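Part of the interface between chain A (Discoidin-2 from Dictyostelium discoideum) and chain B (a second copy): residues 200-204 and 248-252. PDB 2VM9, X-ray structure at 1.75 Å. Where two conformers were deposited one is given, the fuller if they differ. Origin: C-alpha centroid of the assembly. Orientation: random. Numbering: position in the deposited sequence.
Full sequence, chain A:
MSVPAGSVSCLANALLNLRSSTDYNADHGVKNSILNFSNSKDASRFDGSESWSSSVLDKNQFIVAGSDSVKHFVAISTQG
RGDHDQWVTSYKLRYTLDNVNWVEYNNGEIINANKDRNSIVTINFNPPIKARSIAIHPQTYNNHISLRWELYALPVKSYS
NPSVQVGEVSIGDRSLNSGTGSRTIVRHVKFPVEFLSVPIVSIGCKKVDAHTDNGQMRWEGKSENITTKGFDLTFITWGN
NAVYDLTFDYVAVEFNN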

# COMPACT_ATOMS: atom_id res chain seq x y z
N ILE A 200 -5.27 -15.16 -10.73
CA ILE A 200 -5.82 -16.48 -10.42
C ILE A 200 -7.33 -16.23 -10.26
O ILE A 200 -7.76 -15.07 -10.09
N VAL A 201 -8.14 -17.27 -10.40
CA VAL A 201 -9.58 -17.05 -10.24
C VAL A 201 -10.12 -18.16 -9.36
O VAL A 201 -10.13 -19.34 -9.74
N SER A 202 -10.59 -17.75 -8.18
CA SER A 202 -11.16 -18.67 -7.20
C SER A 202 -12.67 -18.61 -7.28
O SER A 202 -13.25 -17.56 -7.53
N ILE A 203 -13.32 -19.76 -7.07
CA ILE A 203 -14.78 -19.80 -7.25
C ILE A 203 -15.47 -20.57 -6.11
O ILE A 203 -14.84 -21.39 -5.44
N GLY A 204 -16.74 -20.28 -5.91
CA GLY A 204 -17.51 -20.96 -4.87
C GLY A 204 -18.96 -21.00 -5.27
O GLY A 204 -19.51 -20.00 -5.72
N PHE B 248 -12.93 -27.94 -2.69
CA PHE B 248 -13.07 -26.54 -2.27
C PHE B 248 -11.96 -25.67 -2.86
O PHE B 248 -10.80 -26.09 -2.92
N ASP B 249 -12.32 -24.44 -3.23
CA ASP B 249 -11.30 -23.40 -3.36
C ASP B 249 -11.16 -22.76 -1.99
O ASP B 249 -12.15 -22.61 -1.25
N TYR B 250 -9.95 -22.37 -1.63
CA TYR B 250 -9.77 -21.60 -0.41
C TYR B 250 -9.10 -20.26 -0.69
O TYR B 250 -8.34 -20.11 -1.66
N VAL B 251 -9.39 -19.30 0.19
CA VAL B 251 -8.77 -17.97 0.13
C VAL B 251 -8.26 -17.72 1.55
O VAL B 251 -9.05 -17.62 2.48
N ALA B 252 -6.93 -17.73 1.72
CA ALA B 252 -6.31 -17.48 3.01
C ALA B 252 -5.94 -16.01 3.04
O ALA B 252 -5.27 -15.52 2.11

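A single direct hydrogen bond joins these two strands, and it runs from backbone to side chain: Ile A203 N donates to Asp B249 OD2 at 2.8 Å, with an N-H...acceptor angle of 164°, close to linear. The strand axes come within 6.6 Å at an angle of 118° between their N-to-C directions, so the strands cross obliquely, and the nearest CA atoms, those of Ser A202 and Asp B249, are still 6.1 Å apart. The aspartate side chain spans this gap. Its CA-to-CB bond points toward chain A, chi1 is m (-90°) and chi2 is -11°; OD2 also lies 3.4 Å from Ser A202 CA and 3.7 Å from Ile A203 CG1. OD1 is hydrogen-bonded elsewhere in the structure.

Ser A202, rotamer m in the conformer given, also points toward the partner. Its CB meets Val B251 CG2 at 4.2 Å, a loose apolar contact made by a t valine directed toward chain A. Ile A203 (p, t) points away at its CA-to-CB bond, yet CG1 still reaches the carboxylate.

Two waters complete the bridging. Water 1 donates to Val A201 O (2.6 Å) and to Asp B249 OD2 (2.7 Å), giving OD2 a second donor. Water 2 lies 2.4 Å from Ser A202 OG, a notably short distance, and donates to Tyr B250 O at 2.9 Å.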

# COMPACT_ATOMS: atom_id res chain seq x y z
CB ILE A 200 -5.18 -17.10 -9.17
CG1 ILE A 200 -5.46 -16.25 -7.92
CG2 ILE A 200 -3.67 -17.29 -9.39
CD1 ILE A 200 -6.91 -16.38 -7.32
CB VAL A 201 -10.34 -17.02 -11.60
CG1 VAL A 201 -11.85 -16.95 -11.37
CG2 VAL A 201 -9.90 -15.83 -12.48
CB SER A 202 -10.70 -18.28 -5.79
OG SER A 202 -9.33 -18.55 -5.66
CB ILE A 203 -15.18 -20.43 -8.65
CG1 ILE A 203 -14.78 -21.91 -8.77
CG2 ILE A 203 -14.57 -19.60 -9.82
CD1 ILE A 203 -15.21 -22.62 -10.10
CB PHE B 248 -13.00 -26.41 -0.75
CG PHE B 248 -14.20 -27.02 -0.04
CD1 PHE B 248 -15.32 -26.24 0.24
CD2 PHE B 248 -14.20 -28.37 0.30
CE1 PHE B 248 -16.45 -26.79 0.87
CE2 PHE B 248 -15.33 -28.95 0.96
CZ PHE B 248 -16.46 -28.17 1.21
CB ASP B 249 -11.71 -22.35 -4.38
CG ASP B 249 -11.24 -22.69 -5.80
OD1 ASP B 249 -10.42 -23.63 -5.96
OD2 ASP B 249 -11.70 -22.03 -6.75
CB TYR B 250 -8.96 -22.38 0.63
CG TYR B 250 -7.46 -22.45 0.36
CD1 TYR B 250 -6.61 -21.37 0.73
CD2 TYR B 250 -6.89 -23.56 -0.25
CE1 TYR B 250 -5.24 -21.42 0.49
CE2 TYR B 250 -5.49 -23.63 -0.50
CZ TYR B 250 -4.68 -22.55 -0.11
OH TYR B 250 -3.32 -22.59 -0.34
CB VAL B 251 -9.76 -16.88 -0.33
CG1 VAL B 251 -9.09 -15.49 -0.31
CG2 VAL B 251 -10.30 -17.19 -1.77
CB ALA B 252 -5.10 -18.33 3.18
O HOH W 1 -10.43 -21.88 -9.13
O HOH W 2 -8.88 -20.61 -4.50